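Local coordinates for Slr0280 protein (Synechocystis sp., PDB 5H3K) that is of unknown function but carries a phosphodiester glycosidase (NAGPA-type) domain, which suggests a hydrolytic role on sugar phosphodiesters, at residues T317-T322 against P417-S422; G81-M86 against L584-Q589; D428-Y433 against L462-G467; A182-V187 against L242-K247; Y423-D428 against G450-P455. All blocks are in the same frame, centred on the assembly; numbering follows the deposited sequence.

Contact 2, which joins helix 82-89 to strand 584-586, encloses the other four along the chain. These follow in series, contact 4, then contact 1, then contacts 3 and 5, except that the segments of the last two cross. Contacts 3 and 5 touch, their centres about 10 Å apart, and share D428 and the polar cluster of Y423, E430 and R466. Contact 3 lies in the sheet that holds strands 430-436 and 460-466, contact 5 on the ribbon 422-423/454-455. Contact 1, its centre about 14 Å from that of contact 5, leads into it through S422. Contact 4 lies on the opposite side of the chain's centre from contact 1, with centres about 38 Å apart.

Contact 1: T317-T322 against P417-S422; sequences TMAQGT and PAWGPS
A single backbone bond joins these two loops, from A319 N to W419 O at 3.0 Å and nearly straight at hydrogen (165°). The donor stands above the carbonyl plane; a water donates to W419 O at 2.5 Å and accepts a weak bond from Q320 N, bridging the loops. Beside this polar point the methyl of A319 meets the six-membered ring of the indole obliquely, A319 CB 3.5 Å from W419 CE3. Although CB leaves W419 pointing away from 317-322, CG anti to the backbone N (chi1 -178°) lets CE3 reach that methyl. M318 CB lies 3.5 Å from W419 O and against G420 CA; its CG takes the crowded position between the backbone N and the carbonyl carbon (chi1 75°), and the extended chain carries the sulfur on to a looser approach to P421. Further out, Y415 packs edge-to-face with the indole, P350 lies against A319, and Q320 NE2 binds N347 O. This is plain packing of the loop between strands 307-313 and 323-324 on the loop between 411-415 and 422-423. In chemical terms, a carbonyl of a buried residue takes an amide and a water as donors, with an apolar alanine-tryptophan contact beside it.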
# COMPACT_ATOMS: atom_id res chain seq x y z
N THR A 317 4.70 -16.37 -1.24
CA THR A 317 5.61 -17.41 -0.78
C THR A 317 6.99 -17.42 -1.47
O THR A 317 7.75 -18.37 -1.32
CB THR A 317 4.98 -18.83 -0.91
OG1 THR A 317 4.79 -19.14 -2.29
CG2 THR A 317 3.64 -18.89 -0.19
N MET A 318 7.31 -16.38 -2.23
CA MET A 318 8.69 -16.24 -2.68
C MET A 318 9.12 -14.78 -2.80
O MET A 318 8.28 -13.86 -2.75
CB MET A 318 8.97 -17.02 -3.98
CG MET A 318 8.43 -16.41 -5.23
SD MET A 318 8.95 -17.35 -6.69
CE MET A 318 8.16 -16.43 -8.00
N ALA A 319 10.42 -14.57 -2.95
CA ALA A 319 11.01 -13.23 -2.97
C ALA A 319 10.80 -12.48 -4.29
O ALA A 319 10.71 -11.25 -4.30
CB ALA A 319 12.49 -13.29 -2.64
N GLN A 320 10.74 -13.21 -5.39
CA GLN A 320 10.62 -12.56 -6.69
C GLN A 320 9.17 -12.23 -7.05
O GLN A 320 8.28 -13.10 -7.05
CB GLN A 320 11.27 -13.39 -7.80
CG GLN A 320 11.09 -12.77 -9.19
CD GLN A 320 11.92 -13.44 -10.27
OE1 GLN A 320 11.72 -14.61 -10.58
NE2 GLN A 320 12.86 -12.69 -10.84
N GLY A 321 8.94 -10.97 -7.39
CA GLY A 321 7.66 -10.59 -7.96
C GLY A 321 7.26 -9.19 -7.60
O GLY A 321 7.73 -8.66 -6.60
N THR A 322 6.40 -8.59 -8.43
CA THR A 322 5.79 -7.31 -8.10
C THR A 322 4.31 -7.37 -8.44
O THR A 322 3.90 -8.12 -9.34
CB THR A 322 6.43 -6.12 -8.85
OG1 THR A 322 6.34 -6.34 -10.26
CG2 THR A 322 7.90 -5.92 -8.43
N PRO A 417 15.13 -21.25 1.32
CA PRO A 417 13.85 -21.45 0.64
C PRO A 417 12.91 -20.24 0.66
O PRO A 417 12.03 -20.19 -0.19
CB PRO A 417 13.23 -22.61 1.42
CG PRO A 417 14.41 -23.42 1.84
CD PRO A 417 15.48 -22.40 2.18
N ALA A 418 13.09 -19.31 1.59
CA ALA A 418 12.31 -18.06 1.55
C ALA A 418 12.47 -17.28 0.23
O ALA A 418 11.56 -16.56 -0.19
CB ALA A 418 12.65 -17.17 2.75
N TRP A 419 13.62 -17.42 -0.42
CA TRP A 419 13.86 -16.78 -1.71
C TRP A 419 12.94 -17.35 -2.78
O TRP A 419 12.43 -16.63 -3.64
CB TRP A 419 15.32 -16.98 -2.13
CG TRP A 419 15.75 -16.34 -3.42
CD1 TRP A 419 16.02 -16.97 -4.61
CD2 TRP A 419 15.99 -14.94 -3.65
NE1 TRP A 419 16.42 -16.05 -5.55
CE2 TRP A 419 16.41 -14.81 -4.99
CE3 TRP A 419 15.90 -13.80 -2.84
CZ2 TRP A 419 16.74 -13.56 -5.54
CZ3 TRP A 419 16.22 -12.57 -3.40
CH2 TRP A 419 16.63 -12.46 -4.73
N GLY A 420 12.72 -18.66 -2.71
CA GLY A 420 11.96 -19.37 -3.73
C GLY A 420 12.53 -20.77 -3.91
O GLY A 420 13.43 -21.18 -3.17
N PRO A 421 12.00 -21.51 -4.89
CA PRO A 421 12.47 -22.85 -5.22
C PRO A 421 13.81 -22.86 -5.95
O PRO A 421 14.50 -23.88 -5.92
CB PRO A 421 11.37 -23.38 -6.15
CG PRO A 421 10.14 -22.62 -5.76
CD PRO A 421 10.67 -21.23 -5.47
N SER A 422 14.20 -21.75 -6.58
CA SER A 422 15.45 -21.75 -7.34
C SER A 422 16.24 -20.44 -7.24
O SER A 422 15.72 -19.41 -6.81
CB SER A 422 15.19 -22.09 -8.81
OG SER A 422 14.79 -20.94 -9.54
O HOH W 1 12.35 -16.03 -6.11

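Contact 2: G81-M86 against L584-Q589; sequences GDTGAM and LALGGQ
Hydrogen bonding is concentrated on the hydroxyl of T83, in the first turn of helix 82-89. T83 OG1 donates to L586 O at 2.7 Å, approaching from somewhat above the carbonyl plane. L586 O also accepts Q589 N at 3.2 Å, within a two-residue beta hairpin whose type I' Gly-Gly turn joins 584-586 to 589-590, so two donors grip it. A water completes the polar link: it donates to T83 OG1 at 2.8 Å and to G587 O, bridging helix and turn. The hydroxyl therefore gives one bond and takes another. Its position follows from chi1 of 52°, which places OG1 in the crowded site between the backbone N and the carbonyl carbon and leaves CG2 anti to the carbonyl carbon.

Van der Waals contacts lie beside the hydroxyl. T83 CG2 meets L586 CD2 at 4.0 Å, the two side chains crossing at about a right angle. Q589 instead runs past T83 in the opposite direction; bent at chi2 (-68°), it lays Q589 CG 3.3 Å from T83 OG1 and brings its amide end alongside the CA of G84. That amide is held from elsewhere, NE2 by P64 O and OE1 by R330.

Charged and polar partners lie on the helix side. G81 is the N-cap residue, and the carboxylate of D82 forms a salt bridge with R123 and accepts a bond from W275 NE1. W281 packs on both T83 and L586. The chemistry implies a buried junction in which one threonine hydroxyl, its proton committed to L586 O, ties sequence-distant elements together.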
# COMPACT_ATOMS: atom_id res chain seq x y z
N GLY A 81 -18.32 -2.48 1.36
CA GLY A 81 -17.09 -1.90 1.92
C GLY A 81 -17.09 -0.40 1.76
O GLY A 81 -17.35 0.11 0.66
N ASP A 82 -16.83 0.33 2.84
CA ASP A 82 -17.03 1.78 2.83
C ASP A 82 -16.20 2.51 1.78
O ASP A 82 -16.72 3.35 1.04
CB ASP A 82 -16.87 2.39 4.25
CG ASP A 82 -15.44 2.32 4.82
OD1 ASP A 82 -14.59 1.49 4.39
OD2 ASP A 82 -15.18 3.12 5.75
N THR A 83 -14.92 2.17 1.70
CA THR A 83 -14.04 2.84 0.75
C THR A 83 -14.43 2.45 -0.67
O THR A 83 -14.22 3.21 -1.62
CB THR A 83 -12.55 2.54 1.04
OG1 THR A 83 -12.36 1.12 1.14
CG2 THR A 83 -12.13 3.17 2.36
N GLY A 84 -15.03 1.27 -0.81
CA GLY A 84 -15.53 0.82 -2.10
C GLY A 84 -16.79 1.54 -2.50
O GLY A 84 -16.94 1.96 -3.66
N ALA A 85 -17.71 1.72 -1.56
CA ALA A 85 -18.95 2.46 -1.84
C ALA A 85 -18.61 3.90 -2.21
O ALA A 85 -19.23 4.48 -3.11
CB ALA A 85 -19.89 2.41 -0.65
N MET A 86 -17.63 4.46 -1.51
CA MET A 86 -17.20 5.83 -1.75
C MET A 86 -16.68 5.98 -3.17
O MET A 86 -17.05 6.92 -3.89
CB MET A 86 -16.11 6.21 -0.75
CG MET A 86 -15.66 7.67 -0.87
SD MET A 86 -14.36 8.10 0.31
CE MET A 86 -13.00 7.09 -0.31
N LEU A 584 -1.57 3.61 -0.67
CA LEU A 584 -2.07 3.32 0.67
C LEU A 584 -3.49 2.80 0.52
O LEU A 584 -4.36 3.51 -0.00
CB LEU A 584 -2.06 4.61 1.51
CG LEU A 584 -2.71 4.64 2.89
CD1 LEU A 584 -2.14 3.53 3.74
CD2 LEU A 584 -2.47 6.00 3.54
N ALA A 585 -3.73 1.55 0.94
CA ALA A 585 -5.03 0.91 0.74
C ALA A 585 -5.75 0.70 2.06
O ALA A 585 -5.14 0.32 3.06
CB ALA A 585 -4.88 -0.45 -0.00
N LEU A 586 -7.06 0.95 2.06
CA LEU A 586 -7.88 0.73 3.25
C LEU A 586 -9.13 0.00 2.82
O LEU A 586 -9.84 0.45 1.91
CB LEU A 586 -8.23 2.07 3.92
CG LEU A 586 -9.13 1.98 5.16
CD1 LEU A 586 -8.39 1.31 6.31
CD2 LEU A 586 -9.67 3.37 5.57
N GLY A 587 -9.41 -1.13 3.45
CA GLY A 587 -10.51 -1.98 3.02
C GLY A 587 -10.38 -2.39 1.56
O GLY A 587 -11.37 -2.49 0.84
N GLY A 588 -9.14 -2.59 1.11
CA GLY A 588 -8.90 -3.03 -0.25
C GLY A 588 -9.14 -2.00 -1.35
O GLY A 588 -9.40 -2.37 -2.50
N GLN A 589 -9.06 -0.71 -1.00
CA GLN A 589 -9.16 0.37 -1.98
C GLN A 589 -8.06 1.37 -1.73
O GLN A 589 -7.73 1.64 -0.59
CB GLN A 589 -10.51 1.10 -1.89
CG GLN A 589 -11.73 0.19 -1.98
CD GLN A 589 -11.91 -0.45 -3.35
OE1 GLN A 589 -11.28 -0.06 -4.33
NE2 GLN A 589 -12.79 -1.45 -3.41
O HOH W 2 -13.85 -1.28 1.21

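Contact 3: D428-Y433 against L462-G467; sequences DNEQVY and LIIDRG
Two antiparallel strands, 430-433 and 462-466, pair here within a large branched sheet in the phosphodiester glycosidase family region. Their axes approach to 4.7 Å, with N-to-C directions 158° apart. Q431 with D465 and Y433 with I463 are hydrogen-bonded pairs, each closed by two amide bonds lying in the carbonyl planes; D465 N to Q431 O, at 2.8 Å, is the shortest. V432 and I464 form the non-hydrogen-bonded pair between them, and on their face V432 CG2 touches I464 CD1 at 3.6 Å. On the same face E430 and R466 run side by side, both extended, and form a salt bridge. R466 NE reaches E430 OE1 at 2.7 Å, almost straight (176°) and in the guanidinium plane, although it meets the oxygen from above the carboxylate plane. I464 CG2 lies over one face of the guanidinium, 3.7 Å above its plane, and against E430 OE2. E430 OE2 binds Y423 OH, which also binds R466 NH2, while Y415 OH takes a further bond from NH2; this buried network would be expected to keep E430 ionised. Strand 439-446 flanks 430-433 on its other edge, strand 411-415 flanks 462-466, and Y423 packs onto L462 and I464.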
# COMPACT_ATOMS: atom_id res chain seq x y z
N ASP A 428 28.34 -12.53 -12.94
CA ASP A 428 29.18 -13.53 -13.60
C ASP A 428 30.18 -14.14 -12.63
O ASP A 428 30.55 -13.51 -11.63
CB ASP A 428 29.95 -12.92 -14.78
CG ASP A 428 29.05 -12.44 -15.89
OD1 ASP A 428 29.54 -11.64 -16.72
OD2 ASP A 428 27.88 -12.87 -15.93
N ASN A 429 30.62 -15.36 -12.94
CA ASN A 429 31.70 -16.02 -12.22
C ASN A 429 31.41 -16.22 -10.74
O ASN A 429 32.25 -15.97 -9.88
CB ASN A 429 33.02 -15.27 -12.43
CG ASN A 429 33.36 -15.08 -13.90
OD1 ASN A 429 33.16 -15.98 -14.71
ND2 ASN A 429 33.86 -13.90 -14.25
N GLU A 430 30.19 -16.67 -10.44
CA GLU A 430 29.83 -17.00 -9.06
C GLU A 430 30.22 -18.45 -8.77
O GLU A 430 30.30 -19.27 -9.70
CB GLU A 430 28.32 -16.82 -8.84
CG GLU A 430 27.87 -15.38 -9.02
CD GLU A 430 26.43 -15.15 -8.61
OE1 GLU A 430 26.06 -13.96 -8.46
OE2 GLU A 430 25.66 -16.12 -8.43
N GLN A 431 30.47 -18.75 -7.50
CA GLN A 431 30.61 -20.14 -7.06
C GLN A 431 29.42 -20.46 -6.15
O GLN A 431 29.08 -19.65 -5.28
CB GLN A 431 31.91 -20.33 -6.28
CG GLN A 431 33.14 -20.54 -7.14
CD GLN A 431 33.10 -21.86 -7.90
OE1 GLN A 431 32.97 -22.93 -7.31
NE2 GLN A 431 33.22 -21.78 -9.22
N VAL A 432 28.80 -21.62 -6.35
CA VAL A 432 27.71 -22.02 -5.46
C VAL A 432 28.06 -23.27 -4.66
O VAL A 432 28.64 -24.22 -5.20
CB VAL A 432 26.36 -22.21 -6.21
CG1 VAL A 432 26.48 -23.26 -7.31
CG2 VAL A 432 25.22 -22.58 -5.22
N TYR A 433 27.72 -23.25 -3.37
CA TYR A 433 27.83 -24.43 -2.52
C TYR A 433 26.44 -24.82 -2.09
O TYR A 433 25.71 -24.00 -1.50
CB TYR A 433 28.71 -24.12 -1.30
CG TYR A 433 30.09 -23.65 -1.67
CD1 TYR A 433 31.18 -24.52 -1.67
CD2 TYR A 433 30.32 -22.33 -2.05
CE1 TYR A 433 32.45 -24.08 -2.02
CE2 TYR A 433 31.59 -21.88 -2.40
CZ TYR A 433 32.65 -22.76 -2.38
OH TYR A 433 33.90 -22.30 -2.73
N LEU A 462 21.60 -22.23 -0.29
CA LEU A 462 22.77 -22.09 -1.15
C LEU A 462 23.69 -21.04 -0.56
O LEU A 462 23.22 -20.02 -0.02
CB LEU A 462 22.36 -21.67 -2.56
CG LEU A 462 21.40 -22.59 -3.30
CD1 LEU A 462 21.13 -22.05 -4.71
CD2 LEU A 462 22.01 -24.00 -3.38
N ILE A 463 24.99 -21.29 -0.61
CA ILE A 463 25.97 -20.26 -0.35
C ILE A 463 26.52 -19.81 -1.69
O ILE A 463 26.95 -20.63 -2.52
CB ILE A 463 27.12 -20.76 0.54
CG1 ILE A 463 26.59 -21.15 1.92
CG2 ILE A 463 28.19 -19.69 0.64
CD1 ILE A 463 27.57 -22.02 2.76
N ILE A 464 26.48 -18.50 -1.93
CA ILE A 464 26.95 -17.92 -3.18
C ILE A 464 28.20 -17.08 -2.91
O ILE A 464 28.19 -16.17 -2.07
CB ILE A 464 25.87 -17.02 -3.84
CG1 ILE A 464 24.65 -17.85 -4.26
CG2 ILE A 464 26.44 -16.27 -5.03
CD1 ILE A 464 24.97 -18.94 -5.26
N ASP A 465 29.29 -17.41 -3.60
CA ASP A 465 30.52 -16.65 -3.43
C ASP A 465 30.69 -15.74 -4.64
O ASP A 465 30.80 -16.22 -5.77
CB ASP A 465 31.71 -17.60 -3.29
CG ASP A 465 33.03 -16.88 -3.06
OD1 ASP A 465 33.03 -15.63 -2.94
OD2 ASP A 465 34.07 -17.58 -2.99
N ARG A 466 30.68 -14.43 -4.39
CA ARG A 466 30.92 -13.45 -5.44
C ARG A 466 32.28 -12.80 -5.21
O ARG A 466 32.50 -12.15 -4.18
CB ARG A 466 29.79 -12.41 -5.48
CG ARG A 466 28.41 -13.04 -5.64
CD ARG A 466 27.32 -11.99 -5.76
NE ARG A 466 26.04 -12.58 -6.14
CZ ARG A 466 24.92 -12.46 -5.44
NH1 ARG A 466 24.93 -11.78 -4.31
NH2 ARG A 466 23.80 -13.03 -5.87
N GLY A 467 33.20 -13.01 -6.14
CA GLY A 467 34.54 -12.45 -6.02
C GLY A 467 35.55 -13.30 -5.27
O GLY A 467 36.51 -12.77 -4.70

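Contact 4: A182-V187 against L242-K247; sequences AREEAV and LPVGYK
E184 dominates the meeting of two turns through a folded side chain. Its CG is anti to the carbonyl carbon (chi1 -68°), and the bend at chi2 (75°) turns the carboxylate back so that it lies alongside V244 and points the same way. Both CB and CG rest on the carbonyl of L242, with E184 CG 3.3 Å from L242 O. Further along, E184 OE2 comes within 3.7 Å of V244 CG2, the branch anti to its own carbonyl carbon. A water donates to E184 OE2 at 2.6 Å. That water in turn accepts G245 N at 3.0 Å, so the acid reaches the backbone of the facing turn through one solvent molecule.

The direct polar link is made by the main chain, L242 N donating to E184 O at 2.8 Å, nearly straight (171°) and in the carbonyl plane. L242 has CG anti to the carbonyl carbon and an extended chi2, which carries L242 CD1 to 4.1 Å from A186 CB. L248 and Q181 also touch both residues.

A type II' turn from A182 to E185 links strands 177-182 and 185-190, the arrangement of a two-residue beta hairpin. The second turn, of type II, from P243 to Y246 with G245 at its third position, joins strand 235-241 to strand 247-253 and so leads from one four-stranded antiparallel sheet into another.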
# COMPACT_ATOMS: atom_id res chain seq x y z
N ALA A 182 -5.17 10.42 -14.06
CA ALA A 182 -3.76 10.11 -14.27
C ALA A 182 -3.10 11.34 -14.83
O ALA A 182 -3.34 11.69 -15.98
CB ALA A 182 -3.59 8.93 -15.23
N ARG A 183 -2.26 11.99 -14.02
CA ARG A 183 -1.66 13.26 -14.41
C ARG A 183 -2.75 14.24 -14.85
O ARG A 183 -3.68 14.51 -14.09
CB ARG A 183 -0.59 13.06 -15.50
CG ARG A 183 0.69 12.39 -15.00
CD ARG A 183 1.56 11.88 -16.15
NE ARG A 183 0.80 11.01 -17.06
CZ ARG A 183 0.53 9.72 -16.83
NH1 ARG A 183 0.95 9.13 -15.71
NH2 ARG A 183 -0.18 9.02 -17.72
N GLU A 184 -2.67 14.75 -16.07
CA GLU A 184 -3.60 15.78 -16.55
C GLU A 184 -4.90 15.26 -17.18
O GLU A 184 -5.77 16.05 -17.58
CB GLU A 184 -2.90 16.74 -17.52
CG GLU A 184 -1.83 17.61 -16.85
CD GLU A 184 -0.56 16.85 -16.53
OE1 GLU A 184 0.02 16.23 -17.45
OE2 GLU A 184 -0.14 16.88 -15.36
N GLU A 185 -5.03 13.94 -17.27
CA GLU A 185 -6.23 13.32 -17.82
C GLU A 185 -7.12 12.84 -16.68
O GLU A 185 -6.66 12.14 -15.78
CB GLU A 185 -5.87 12.12 -18.72
CG GLU A 185 -5.17 12.48 -20.03
CD GLU A 185 -4.74 11.25 -20.84
OE1 GLU A 185 -4.94 10.11 -20.37
OE2 GLU A 185 -4.21 11.42 -21.96
N ALA A 186 -8.39 13.20 -16.72
CA ALA A 186 -9.31 12.71 -15.71
C ALA A 186 -10.62 12.31 -16.36
O ALA A 186 -10.99 12.85 -17.41
CB ALA A 186 -9.52 13.77 -14.62
N VAL A 187 -11.32 11.36 -15.75
CA VAL A 187 -12.61 10.93 -16.27
C VAL A 187 -13.61 10.66 -15.17
O VAL A 187 -13.30 10.00 -14.16
CB VAL A 187 -12.48 9.72 -17.23
CG1 VAL A 187 -11.72 8.57 -16.56
CG2 VAL A 187 -13.87 9.26 -17.74
N LEU A 242 -6.93 18.59 -17.87
CA LEU A 242 -6.75 19.60 -16.81
C LEU A 242 -5.39 20.27 -16.87
O LEU A 242 -4.40 19.64 -17.26
CB LEU A 242 -6.90 18.94 -15.44
CG LEU A 242 -8.25 18.29 -15.15
CD1 LEU A 242 -8.24 17.54 -13.82
CD2 LEU A 242 -9.36 19.34 -15.17
N PRO A 243 -5.33 21.55 -16.47
CA PRO A 243 -4.03 22.20 -16.26
C PRO A 243 -3.22 21.41 -15.23
O PRO A 243 -3.81 20.78 -14.34
CB PRO A 243 -4.42 23.56 -15.67
CG PRO A 243 -5.83 23.79 -16.11
CD PRO A 243 -6.46 22.43 -16.18
N VAL A 244 -1.90 21.42 -15.38
CA VAL A 244 -1.02 20.74 -14.43
C VAL A 244 -1.33 21.17 -13.01
O VAL A 244 -1.51 22.36 -12.74
CB VAL A 244 0.46 21.05 -14.74
CG1 VAL A 244 1.35 20.63 -13.57
CG2 VAL A 244 0.90 20.34 -16.03
N GLY A 245 -1.43 20.21 -12.09
CA GLY A 245 -1.67 20.52 -10.70
C GLY A 245 -3.14 20.45 -10.29
O GLY A 245 -3.45 20.33 -9.11
N TYR A 246 -4.04 20.52 -11.27
CA TYR A 246 -5.48 20.49 -10.96
C TYR A 246 -6.02 19.08 -10.78
O TYR A 246 -5.59 18.15 -11.45
CB TYR A 246 -6.26 21.23 -12.04
CG TYR A 246 -6.17 22.73 -11.86
CD1 TYR A 246 -4.98 23.40 -12.07
CD2 TYR A 246 -7.28 23.46 -11.46
CE1 TYR A 246 -4.89 24.79 -11.89
CE2 TYR A 246 -7.20 24.84 -11.28
CZ TYR A 246 -6.01 25.49 -11.50
OH TYR A 246 -5.93 26.86 -11.31
N LYS A 247 -6.95 18.93 -9.85
CA LYS A 247 -7.62 17.66 -9.61
C LYS A 247 -9.11 17.89 -9.69
O LYS A 247 -9.55 19.03 -9.72
CB LYS A 247 -7.28 17.12 -8.22
CG LYS A 247 -5.78 17.01 -7.94
CD LYS A 247 -5.56 16.44 -6.54
CE LYS A 247 -4.20 16.83 -5.97
NZ LYS A 247 -4.01 16.31 -4.60
O HOH W 3 -1.49 17.37 -13.16

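Contact 5: Y423-D428 against G450-P455; sequences YIPLSD and GQQQMP
Y423 and M454 exchange two backbone bonds. Y423 N donates to M454 O at 2.6 Å, nearly along the C=O axis, and M454 N returns a more bent bond to Y423 O at 2.8 Å (134° at hydrogen). Y423 O also receives a CA-H contact from Q453 CA at 3.4 Å. Further along, G450 N lies 2.5 Å from P425 O, but the strongly bent geometry makes this a weak hydrogen bond.

The Y423-M454 pair is the antiparallel, hydrogen-bonded bridge of a small two-stranded ribbon formed by 422-423 and 454-455, beyond which both chains continue as irregular loops that stay in contact. Cis peptides precede both G450 and Q451, and the ring of P425 packs against the bend, with P425 CG 3.3 Å from Q451 O. I424, its CG2 anti to the backbone N, places that methyl 3.3 Å from Q452 O, a carbonyl buried here with no polar partner in the model.

Y423 OH, a member of the E430-R466 network, also accepts L426 N at 3.3 Å. CG anti to the backbone N (chi1 171°) sets the course of the ring, which stacks with Y415. D428 OD2 accepts A449 N, and S427 OG binds E430 OE1.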
# COMPACT_ATOMS: atom_id res chain seq x y z
N TYR A 423 17.50 -20.51 -7.65
CA TYR A 423 18.34 -19.33 -7.75
C TYR A 423 18.94 -19.21 -9.15
O TYR A 423 19.41 -20.20 -9.71
CB TYR A 423 19.46 -19.36 -6.69
CG TYR A 423 20.49 -18.28 -6.90
CD1 TYR A 423 20.20 -16.95 -6.59
CD2 TYR A 423 21.75 -18.58 -7.40
CE1 TYR A 423 21.15 -15.95 -6.78
CE2 TYR A 423 22.70 -17.58 -7.59
CZ TYR A 423 22.40 -16.27 -7.28
OH TYR A 423 23.34 -15.28 -7.48
N ILE A 424 18.89 -18.01 -9.72
CA ILE A 424 19.53 -17.73 -11.00
C ILE A 424 20.64 -16.73 -10.73
O ILE A 424 20.38 -15.70 -10.09
CB ILE A 424 18.53 -17.11 -12.00
CG1 ILE A 424 17.38 -18.08 -12.27
CG2 ILE A 424 19.23 -16.71 -13.28
CD1 ILE A 424 16.26 -17.48 -13.10
N PRO A 425 21.87 -17.00 -11.21
CA PRO A 425 22.99 -16.13 -10.83
C PRO A 425 22.76 -14.67 -11.23
O PRO A 425 22.25 -14.41 -12.32
CB PRO A 425 24.20 -16.73 -11.57
CG PRO A 425 23.64 -17.70 -12.56
CD PRO A 425 22.30 -18.14 -12.04
N LEU A 426 23.12 -13.75 -10.35
CA LEU A 426 22.88 -12.33 -10.58
C LEU A 426 24.14 -11.62 -11.05
O LEU A 426 24.09 -10.46 -11.43
CB LEU A 426 22.34 -11.67 -9.31
CG LEU A 426 20.98 -12.10 -8.78
CD1 LEU A 426 20.72 -11.48 -7.41
CD2 LEU A 426 19.89 -11.70 -9.76
N SER A 427 25.27 -12.32 -10.99
CA SER A 427 26.53 -11.78 -11.48
C SER A 427 27.32 -12.89 -12.17
O SER A 427 26.99 -14.07 -12.01
CB SER A 427 27.36 -11.17 -10.34
OG SER A 427 27.86 -12.16 -9.45
N ASP A 428 28.34 -12.53 -12.94
CA ASP A 428 29.18 -13.53 -13.60
C ASP A 428 30.18 -14.14 -12.63
O ASP A 428 30.55 -13.51 -11.63
CB ASP A 428 29.95 -12.92 -14.78
CG ASP A 428 29.05 -12.44 -15.89
OD1 ASP A 428 29.54 -11.64 -16.72
OD2 ASP A 428 27.88 -12.87 -15.93
N GLY A 450 22.45 -14.51 -14.86
CA GLY A 450 22.27 -15.74 -15.61
C GLY A 450 21.01 -15.72 -16.43
O GLY A 450 20.29 -14.72 -16.34
N GLN A 451 20.70 -16.76 -17.22
CA GLN A 451 21.52 -17.96 -17.51
C GLN A 451 21.71 -19.01 -16.39
O GLN A 451 22.45 -18.80 -15.43
CB GLN A 451 22.82 -17.64 -18.27
CG GLN A 451 22.64 -16.85 -19.58
CD GLN A 451 21.98 -17.66 -20.70
OE1 GLN A 451 20.93 -18.29 -20.51
NE2 GLN A 451 22.59 -17.63 -21.88
N GLN A 452 21.04 -20.15 -16.58
CA GLN A 452 20.97 -21.29 -15.64
C GLN A 452 20.28 -21.05 -14.28
O GLN A 452 19.96 -19.92 -13.90
CB GLN A 452 22.29 -22.06 -15.53
CG GLN A 452 23.31 -21.53 -14.54
CD GLN A 452 24.69 -22.10 -14.78
OE1 GLN A 452 25.70 -21.44 -14.56
NE2 GLN A 452 24.74 -23.34 -15.26
N GLN A 453 20.03 -22.14 -13.55
CA GLN A 453 19.07 -22.11 -12.46
C GLN A 453 19.30 -23.20 -11.41
O GLN A 453 18.92 -24.35 -11.62
CB GLN A 453 17.67 -22.23 -13.07
CG GLN A 453 16.51 -22.01 -12.14
CD GLN A 453 15.22 -21.79 -12.90
OE1 GLN A 453 15.20 -21.11 -13.93
NE2 GLN A 453 14.13 -22.37 -12.41
N MET A 454 19.93 -22.84 -10.29
CA MET A 454 20.15 -23.78 -9.19
C MET A 454 18.86 -23.94 -8.41
O MET A 454 18.28 -22.94 -7.97
CB MET A 454 21.21 -23.25 -8.21
CG MET A 454 22.66 -23.34 -8.63
SD MET A 454 23.22 -25.02 -8.96
CE MET A 454 22.45 -25.93 -7.63
N PRO A 455 18.41 -25.18 -8.20
CA PRO A 455 17.36 -25.36 -7.19
C PRO A 455 17.92 -25.03 -5.81
O PRO A 455 19.11 -25.29 -5.54
CB PRO A 455 17.05 -26.86 -7.26
CG PRO A 455 17.64 -27.33 -8.57
CD PRO A 455 18.80 -26.44 -8.84